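Local coordinates for Mll7089 protein (Mesorhizobium loti, PDB 2OZ8) that has no established substrate but, as a mandelate racemase-like member of the enolase superfamily, is probably a magnesium-dependent hydro-lyase, at residues 4-8 and 72-78; 66-71 and 98-102; 103-108 and 274-278. One frame throughout, in Å; residues are numbered along the deposited sequence.

Contact 1. Residues 4-8 and 72-78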
loop_
_atom_site.group_PDB
_atom_site.type_symbol
_atom_site.label_atom_id
_atom_site.label_comp_id
_atom_site.label_asym_id
_atom_site.label_seq_id
_atom_site.Cartn_x
_atom_site.Cartn_y
_atom_site.Cartn_z
ATOM N N SER A 4 -12.289 1.456 50.578
ATOM C CA SER A 4 -13.119 1.445 49.364
ATOM C C SER A 4 -14.073 2.656 49.238
ATOM O O SER A 4 -14.379 3.326 50.245
ATOM C CB SER A 4 -13.934 0.129 49.295
ATOM O OG SER A 4 -13.068 -0.966 49.001
ATOM N N LEU A 5 -14.536 2.917 48.014
ATOM C CA LEU A 5 -15.384 4.072 47.735
ATOM C C LEU A 5 -16.774 3.949 48.377
ATOM O O LEU A 5 -17.443 2.917 48.217
ATOM C CB LEU A 5 -15.512 4.303 46.216
ATOM C CG LEU A 5 -14.343 5.017 45.512
ATOM C CD1 LEU A 5 -14.343 4.730 44.036
ATOM C CD2 LEU A 5 -14.350 6.533 45.789
ATOM N N SER A 6 -17.202 4.984 49.106
ATOM C CA SER A 6 -18.516 4.926 49.747
ATOM C C SER A 6 -19.560 5.924 49.254
ATOM O O SER A 6 -20.708 5.553 49.072
ATOM C CB SER A 6 -18.407 5.005 51.258
ATOM O OG SER A 6 -17.264 5.734 51.636
ATOM N N HIS A 7 -19.167 7.183 49.066
ATOM C CA HIS A 7 -20.079 8.237 48.629
ATOM C C HIS A 7 -19.452 9.070 47.490
ATOM O O HIS A 7 -18.231 9.036 47.287
ATOM C CB HIS A 7 -20.420 9.209 49.781
ATOM C CG HIS A 7 -20.605 8.567 51.124
ATOM N ND1 HIS A 7 -21.845 8.233 51.626
ATOM C CD2 HIS A 7 -19.710 8.240 52.088
ATOM C CE1 HIS A 7 -21.709 7.716 52.835
ATOM N NE2 HIS A 7 -20.422 7.714 53.141
ATOM N N PHE A 8 -20.297 9.828 46.779
ATOM C CA PHE A 8 -19.864 10.853 45.863
ATOM C C PHE A 8 -20.575 12.190 46.129
ATOM O O PHE A 8 -21.675 12.214 46.654
ATOM C CB PHE A 8 -20.050 10.394 44.410
ATOM C CG PHE A 8 -21.437 10.534 43.900
ATOM C CD1 PHE A 8 -21.896 11.761 43.446
ATOM C CD2 PHE A 8 -22.284 9.438 43.865
ATOM C CE1 PHE A 8 -23.226 11.914 42.960
ATOM C CE2 PHE A 8 -23.617 9.557 43.392
ATOM C CZ PHE A 8 -24.090 10.813 42.943
ATOM N N TRP A 72 -21.916 5.573 38.992
ATOM C CA TRP A 72 -21.744 5.140 40.391
ATOM C C TRP A 72 -21.719 3.614 40.665
ATOM O O TRP A 72 -20.905 3.166 41.465
ATOM C CB TRP A 72 -22.712 5.877 41.321
ATOM C CG TRP A 72 -22.424 5.643 42.767
ATOM C CD1 TRP A 72 -23.303 5.191 43.696
ATOM C CD2 TRP A 72 -21.179 5.848 43.461
ATOM N NE1 TRP A 72 -22.697 5.087 44.913
ATOM C CE2 TRP A 72 -21.389 5.481 44.802
ATOM C CE3 TRP A 72 -19.921 6.322 43.086
ATOM C CZ2 TRP A 72 -20.390 5.554 45.767
ATOM C CZ3 TRP A 72 -18.910 6.398 44.075
ATOM C CH2 TRP A 72 -19.162 6.021 45.386
ATOM N N PRO A 73 -22.587 2.803 39.993
ATOM C CA PRO A 73 -22.500 1.335 40.201
ATOM C C PRO A 73 -21.132 0.721 39.892
ATOM O O PRO A 73 -20.750 -0.285 40.470
ATOM C CB PRO A 73 -23.530 0.794 39.202
ATOM C CG PRO A 73 -24.519 1.899 39.065
ATOM C CD PRO A 73 -23.683 3.143 39.058
ATOM N N SER A 74 -20.384 1.299 38.970
ATOM C CA SER A 74 -19.103 0.707 38.653
ATOM C C SER A 74 -18.017 1.176 39.628
ATOM O O SER A 74 -16.924 0.618 39.641
ATOM C CB SER A 74 -18.712 1.007 37.201
ATOM O OG SER A 74 -18.425 2.388 37.050
ATOM N N LEU A 75 -18.319 2.180 40.457
ATOM C CA LEU A 75 -17.329 2.701 41.394
ATOM C C LEU A 75 -17.551 2.235 42.827
ATOM O O LEU A 75 -16.577 1.986 43.557
ATOM C CB LEU A 75 -17.267 4.224 41.356
ATOM C CG LEU A 75 -17.249 4.965 40.020
ATOM C CD1 LEU A 75 -17.104 6.497 40.272
ATOM C CD2 LEU A 75 -16.164 4.448 39.058
ATOM N N LYS A 76 -18.813 2.098 43.235
ATOM C CA LYS A 76 -19.078 1.855 44.666
ATOM C C LYS A 76 -18.412 0.561 45.188
ATOM O O LYS A 76 -18.450 -0.482 44.527
ATOM C CB LYS A 76 -20.578 1.889 44.995
ATOM C CG LYS A 76 -20.886 1.645 46.486
ATOM C CD LYS A 76 -22.324 2.090 46.914
ATOM C CE LYS A 76 -23.484 1.179 46.325
ATOM N NZ LYS A 76 -24.201 0.311 47.352
ATOM N N GLY A 77 -17.796 0.645 46.364
ATOM C CA GLY A 77 -17.262 -0.545 47.031
ATOM C C GLY A 77 -15.947 -1.055 46.471
ATOM O O GLY A 77 -15.439 -2.093 46.914
ATOM N N ASN A 78 -15.391 -0.310 45.512
ATOM C CA ASN A 78 -14.104 -0.622 44.877
ATOM C C ASN A 78 -13.025 0.346 45.320
ATOM O O ASN A 78 -13.305 1.457 45.761
ATOM C CB ASN A 78 -14.258 -0.646 43.354
ATOM C CG ASN A 78 -15.205 -1.785 42.869
ATOM O OD1 ASN A 78 -14.991 -2.942 43.227
ATOM N ND2 ASN A 78 -16.241 -1.458 42.061
#

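Contact 2. Residues 66-71 and 98-102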
loop_
_atom_site.group_PDB
_atom_site.type_symbol
_atom_site.label_atom_id
_atom_site.label_comp_id
_atom_site.label_asym_id
_atom_site.label_seq_id
_atom_site.Cartn_x
_atom_site.Cartn_y
_atom_site.Cartn_z
ATOM N N VAL A 66 -27.866 11.458 37.240
ATOM C CA VAL A 66 -27.259 10.808 36.097
ATOM C C VAL A 66 -25.987 10.084 36.552
ATOM O O VAL A 66 -25.802 8.909 36.268
ATOM C CB VAL A 66 -27.006 11.832 34.985
ATOM C CG1 VAL A 66 -26.241 11.226 33.844
ATOM C CG2 VAL A 66 -28.357 12.397 34.495
ATOM N N PHE A 67 -25.126 10.766 37.295
ATOM C CA PHE A 67 -23.938 10.090 37.834
ATOM C C PHE A 67 -24.283 8.834 38.639
ATOM O O PHE A 67 -23.685 7.786 38.382
ATOM C CB PHE A 67 -23.076 11.045 38.659
ATOM C CG PHE A 67 -21.715 10.509 38.987
ATOM C CD1 PHE A 67 -20.651 10.658 38.092
ATOM C CD2 PHE A 67 -21.465 9.882 40.211
ATOM C CE1 PHE A 67 -19.331 10.193 38.425
ATOM C CE2 PHE A 67 -20.139 9.387 40.520
ATOM C CZ PHE A 67 -19.091 9.562 39.625
ATOM N N GLU A 68 -25.241 8.936 39.576
ATOM C CA GLU A 68 -25.715 7.782 40.369
ATOM C C GLU A 68 -26.172 6.611 39.489
ATOM O O GLU A 68 -25.840 5.475 39.750
ATOM C CB GLU A 68 -26.821 8.167 41.379
ATOM C CG GLU A 68 -26.942 7.178 42.570
ATOM C CD GLU A 68 -27.601 7.768 43.852
ATOM O OE1 GLU A 68 -28.516 7.080 44.411
ATOM O OE2 GLU A 68 -27.208 8.896 44.320
ATOM N N HIS A 69 -26.913 6.911 38.429
ATOM C CA HIS A 69 -27.439 5.884 37.556
ATOM C C HIS A 69 -26.400 5.326 36.595
ATOM O O HIS A 69 -26.397 4.130 36.312
ATOM C CB HIS A 69 -28.657 6.401 36.771
ATOM C CG HIS A 69 -29.409 5.315 36.045
ATOM N ND1 HIS A 69 -29.230 5.052 34.699
ATOM C CD2 HIS A 69 -30.314 4.404 36.490
ATOM C CE1 HIS A 69 -30.011 4.044 34.341
ATOM N NE2 HIS A 69 -30.680 3.636 35.409
ATOM N N GLU A 70 -25.516 6.169 36.086
ATOM C CA GLU A 70 -24.672 5.750 34.966
ATOM C C GLU A 70 -23.278 5.287 35.336
ATOM O O GLU A 70 -22.790 4.285 34.789
ATOM C CB GLU A 70 -24.623 6.856 33.924
ATOM C CG GLU A 70 -26.021 7.114 33.380
ATOM C CD GLU A 70 -26.116 8.214 32.374
ATOM O OE1 GLU A 70 -25.059 8.710 31.887
ATOM O OE2 GLU A 70 -27.277 8.590 32.080
ATOM N N VAL A 71 -22.642 6.002 36.270
ATOM C CA VAL A 71 -21.290 5.683 36.650
ATOM C C VAL A 71 -21.123 5.107 38.039
ATOM O O VAL A 71 -20.323 4.193 38.233
ATOM C CB VAL A 71 -20.232 6.813 36.239
ATOM C CG1 VAL A 71 -20.878 8.135 35.896
ATOM C CG2 VAL A 71 -19.092 6.938 37.182
ATOM N N TYR A 98 -22.018 8.356 28.001
ATOM C CA TYR A 98 -22.623 9.018 29.157
ATOM C C TYR A 98 -23.477 10.215 28.746
ATOM O O TYR A 98 -23.217 10.862 27.725
ATOM C CB TYR A 98 -21.563 9.467 30.165
ATOM C CG TYR A 98 -20.887 8.353 30.963
ATOM C CD1 TYR A 98 -21.597 7.241 31.411
ATOM C CD2 TYR A 98 -19.522 8.447 31.313
ATOM C CE1 TYR A 98 -20.964 6.224 32.147
ATOM C CE2 TYR A 98 -18.885 7.442 32.070
ATOM C CZ TYR A 98 -19.614 6.337 32.474
ATOM O OH TYR A 98 -18.990 5.358 33.219
ATOM N N SER A 99 -24.498 10.508 29.554
ATOM C CA SER A 99 -25.369 11.627 29.250
ATOM C C SER A 99 -24.721 13.005 29.481
ATOM O O SER A 99 -25.236 14.023 28.982
ATOM C CB SER A 99 -26.657 11.542 30.056
ATOM O OG SER A 99 -27.379 12.736 29.799
ATOM N N LEU A 100 -23.628 13.018 30.262
ATOM C CA LEU A 100 -22.882 14.210 30.634
ATOM C C LEU A 100 -21.417 13.834 30.567
ATOM O O LEU A 100 -21.087 12.665 30.721
ATOM C CB LEU A 100 -23.252 14.630 32.067
ATOM C CG LEU A 100 -24.587 15.381 32.273
ATOM C CD1 LEU A 100 -25.079 15.276 33.705
ATOM C CD2 LEU A 100 -24.442 16.840 31.882
ATOM N N PRO A 101 -20.518 14.810 30.338
ATOM C CA PRO A 101 -19.101 14.433 30.256
ATOM C C PRO A 101 -18.392 14.099 31.620
ATOM O O PRO A 101 -17.712 14.964 32.209
ATOM C CB PRO A 101 -18.465 15.646 29.574
ATOM C CG PRO A 101 -19.325 16.823 29.975
ATOM C CD PRO A 101 -20.723 16.257 30.126
ATOM N N PHE A 102 -18.513 12.840 32.051
ATOM C CA PHE A 102 -17.912 12.327 33.292
ATOM C C PHE A 102 -16.528 11.619 33.144
ATOM O O PHE A 102 -15.783 11.399 34.126
ATOM C CB PHE A 102 -18.872 11.300 33.928
ATOM C CG PHE A 102 -20.202 11.870 34.363
ATOM C CD1 PHE A 102 -20.273 12.993 35.178
ATOM C CD2 PHE A 102 -21.388 11.241 34.002
ATOM C CE1 PHE A 102 -21.488 13.472 35.619
ATOM C CE2 PHE A 102 -22.608 11.712 34.446
ATOM C CZ PHE A 102 -22.662 12.834 35.239
#

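Contact 3. Residues 103-108 and 274-278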
loop_
_atom_site.group_PDB
_atom_site.type_symbol
_atom_site.label_atom_id
_atom_site.label_comp_id
_atom_site.label_asym_id
_atom_site.label_seq_id
_atom_site.Cartn_x
_atom_site.Cartn_y
_atom_site.Cartn_z
ATOM N N HIS A 103 -16.199 11.237 31.921
ATOM C CA HIS A 103 -15.031 10.414 31.679
ATOM C C HIS A 103 -13.736 11.026 32.298
ATOM O O HIS A 103 -13.109 10.377 33.135
ATOM C CB HIS A 103 -14.936 10.098 30.170
ATOM C CG HIS A 103 -13.783 9.250 29.797
ATOM N ND1 HIS A 103 -13.749 7.895 30.048
ATOM C CD2 HIS A 103 -12.616 9.551 29.178
ATOM C CE1 HIS A 103 -12.612 7.392 29.598
ATOM N NE2 HIS A 103 -11.900 8.378 29.072
ATOM N N GLU A 104 -13.398 12.270 31.939
ATOM C CA GLU A 104 -12.202 12.925 32.464
ATOM C C GLU A 104 -12.201 13.083 34.005
ATOM O O GLU A 104 -11.249 12.677 34.661
ATOM C CB GLU A 104 -11.977 14.278 31.762
ATOM C CG GLU A 104 -10.837 15.139 32.327
ATOM C CD GLU A 104 -10.402 16.277 31.368
ATOM O OE1 GLU A 104 -11.007 16.442 30.261
ATOM O OE2 GLU A 104 -9.431 17.016 31.729
ATOM N N ALA A 105 -13.276 13.657 34.551
ATOM C CA ALA A 105 -13.462 13.934 35.995
ATOM C C ALA A 105 -13.284 12.683 36.847
ATOM O O ALA A 105 -12.599 12.692 37.892
ATOM C CB ALA A 105 -14.877 14.546 36.241
ATOM N N VAL A 106 -13.900 11.605 36.395
ATOM C CA VAL A 106 -13.758 10.329 37.077
ATOM C C VAL A 106 -12.309 9.916 37.137
ATOM O O VAL A 106 -11.858 9.514 38.199
ATOM C CB VAL A 106 -14.650 9.195 36.467
ATOM C CG1 VAL A 106 -14.460 7.885 37.219
ATOM C CG2 VAL A 106 -16.102 9.578 36.539
ATOM N N GLN A 107 -11.570 10.025 36.036
ATOM C CA GLN A 107 -10.160 9.559 36.019
ATOM C C GLN A 107 -9.273 10.441 36.913
ATOM O O GLN A 107 -8.407 9.949 37.619
ATOM C CB GLN A 107 -9.581 9.469 34.582
ATOM C CG GLN A 107 -10.207 8.352 33.662
ATOM C CD GLN A 107 -9.497 8.170 32.258
ATOM O OE1 GLN A 107 -8.522 8.847 31.915
ATOM N NE2 GLN A 107 -9.988 7.231 31.479
ATOM N N VAL A 108 -9.502 11.736 36.874
ATOM C CA VAL A 108 -8.803 12.669 37.732
ATOM C C VAL A 108 -9.110 12.440 39.224
ATOM O O VAL A 108 -8.196 12.376 40.035
ATOM C CB VAL A 108 -9.120 14.143 37.328
ATOM C CG1 VAL A 108 -8.403 15.127 38.239
ATOM C CG2 VAL A 108 -8.736 14.358 35.907
ATOM N N GLY A 274 -6.579 15.961 30.023
ATOM C CA GLY A 274 -6.419 15.459 31.384
ATOM C C GLY A 274 -7.066 14.131 31.725
ATOM O O GLY A 274 -7.227 13.840 32.900
ATOM N N GLN A 275 -7.416 13.303 30.721
ATOM C CA GLN A 275 -7.930 11.995 31.016
ATOM C C GLN A 275 -6.786 11.156 31.519
ATOM O O GLN A 275 -6.141 10.444 30.752
ATOM C CB GLN A 275 -8.565 11.351 29.790
ATOM C CG GLN A 275 -9.737 12.116 29.236
ATOM C CD GLN A 275 -9.305 13.287 28.363
ATOM O OE1 GLN A 275 -8.089 13.568 28.198
ATOM N NE2 GLN A 275 -10.291 13.997 27.820
ATOM N N VAL A 276 -6.538 11.204 32.812
ATOM C CA VAL A 276 -5.295 10.637 33.350
ATOM C C VAL A 276 -4.953 9.269 32.829
ATOM O O VAL A 276 -3.852 9.088 32.353
ATOM C CB VAL A 276 -5.219 10.587 34.891
ATOM C CG1 VAL A 276 -3.818 10.067 35.326
ATOM C CG2 VAL A 276 -5.552 11.906 35.482
ATOM N N THR A 277 -5.861 8.312 32.941
ATOM C CA THR A 277 -5.582 6.958 32.505
ATOM C C THR A 277 -5.381 6.845 30.989
ATOM O O THR A 277 -4.459 6.158 30.544
ATOM C CB THR A 277 -6.722 5.961 32.912
ATOM O OG1 THR A 277 -7.041 6.110 34.311
ATOM C CG2 THR A 277 -6.303 4.489 32.602
ATOM N N ASP A 278 -6.221 7.502 30.194
ATOM C CA ASP A 278 -6.025 7.490 28.728
ATOM C C ASP A 278 -4.667 8.086 28.338
ATOM O O ASP A 278 -4.011 7.560 27.434
ATOM C CB ASP A 278 -7.102 8.255 27.966
ATOM C CG ASP A 278 -8.510 7.828 28.308
ATOM O OD1 ASP A 278 -8.693 6.808 29.005
ATOM O OD2 ASP A 278 -9.461 8.534 27.865
#

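Contact 1. Residues 4-8 and 72-78
The indole of Trp72 is sandwiched between residues of both segments. Over one face stands the Phe8 ring, presenting its edge in a T-shaped pair: Phe8 CD2 lies 3.8 Å from Trp72 CD2, and the ring planes are inclined at 61°. The opposite face is taken by Lys76 CB, from the indole's own segment, near the rim. At the ring edge, close to its plane, the carbonyl oxygen Ser6 O approaches Trp72 CZ2 to 3.3 Å. The first torsion of Phe8 (chi1 81°) places CG between the backbone N and the carbonyl carbon, which brings the ring over the indole. Trp72 CH2 also touches Leu5 CB at 4.1 Å.

Further along, the contact is carried by backbone. Leu5 uses both of its peptide groups: its N donates to Asn78 O (3.0 Å, N-H...O 162°), and its O accepts from Gly77 N, also at 3.0 Å. Residues 75-78 form a type II beta turn, and the positive phi of Gly77 suits a glycine. A weak bond of 3.4 Å from Ser4 OG to Gly77 O extends the polar end. Leu5 CD1 touches Leu75 CB at 4.0 Å.

The turn thus pairs through Leu5 with the start of the first strand of the N-terminal antiparallel sheet. Backbone bonds from Ser4 to Glu41, and from Ser6 and His7 to Val39 in a classic beta bulge, join the same segment to the neighbouring strand 27-40 and the loop after it. Leu5 reaches inward to Leu110 and Leu113 of helix 103-118 and, like Leu75, rests on Leu38, while Trp72 and Phe8 lean on helix 60-70, where both meet Phe67.

Contact 2. Residues 66-71 and 98-102
Phe67 and Phe102 form the dense part of this contact. The edge of Phe67 points at the face of Phe102, with planes at 81° and centroids 5.2 Å apart, and Phe67 CD1 sits over the ring centre. Leu100 CB lies against the other face, from within the loop itself. Val66 CG1 reaches the Phe102 ring edge in its plane, 3.7 Å from CE2; a chi1 of 174°, with CG1 anti to N, sends the methyl there. Val71 CG1 comes equally near Phe102 CD2. In this way helix 60-70, part of what is probably the N-terminal capping domain, as in other enolase-superfamily members, is packed against the loop leading into helix 103-118; Phe102 also touches Ile50 of strand 45-52.

The other side is more exposed to solvent and more polar. Tyr98, largely exposed, follows the unmodelled residues 92-97, and Val71 CG1 makes a CH-pi contact over its ring face, 4.3 Å from the centroid. Here an extended Glu70 offers the syn lone pair of OE1 to Ser99 N in a nearly straight bond of 3.0 Å (174°), while OE2 lies 3.6 Å from Ser99 CB. Asn55 of a neighbouring subunit packs on Glu70.

Contact 3. Residues 103-108 and 274-278
His103 NE2 donates to Asp278 OD2 at 2.7 Å, with OD2 in the imidazole plane and NE2 on the syn side of the carboxylate, slightly out of its plane. The other oxygen, Asp278 OD1, is met from above the carboxylate plane by Gln107 NE2 at 2.8 Å, so two helix side chains from one segment grip both carboxylate oxygens. The amide and carboxylate planes stand almost perpendicular, at 89°. With CG beside the backbone N (chi1 -68°) and the chain extended beyond it, Gln107 also turns OE1 to accept Asp278 N at 3.2 Å.

That N-H belongs to the first turn of helix 276-289, whose N-cap position is Gln275. This helix follows barrel strand 269-272, so helix 103-118, probably of the capping domain, meets the connection just beyond the C-terminal end of that strand, the side where active sites lie in the enolase superfamily. A bound sulfate ion, probably from the crystallisation liquor, lies about 3 Å from the His103 side chain.

With Gln107 replaced by an alanine, Asp278 OD1 and the Asp278 N-H would lose these partners, and the Asp278 carboxylate, still held at OD2 by His103, would probably be freer to turn. Alongside, Val108 CG2 meets Val276 CG2 at 4.0 Å.

How the contacts relate
From the N terminus, strand 5-17 opens contact 1, which closes at residues 72-78 after the chain has run through the antiparallel sheet and helix 60-70. Contact 2 starts at 66-71, before that closure, and ends at 98-102, so the two cross along the chain. They also touch: Phe67 CD2 lies 3.7 Å from Phe8 CG. Contact 3 is in series with both, opening immediately after contact 2 closes and bridging to residues 274-278, a loop with 165 residues between its ends that takes in much of the barrel. Val106 of helix 103-118 packs on Phe67 and Val71. Contacts 1 and 2 thus tie the first strand, helix 60-70 and the loop before helix 103-118 together; contact 3 joins that helix to the barrel.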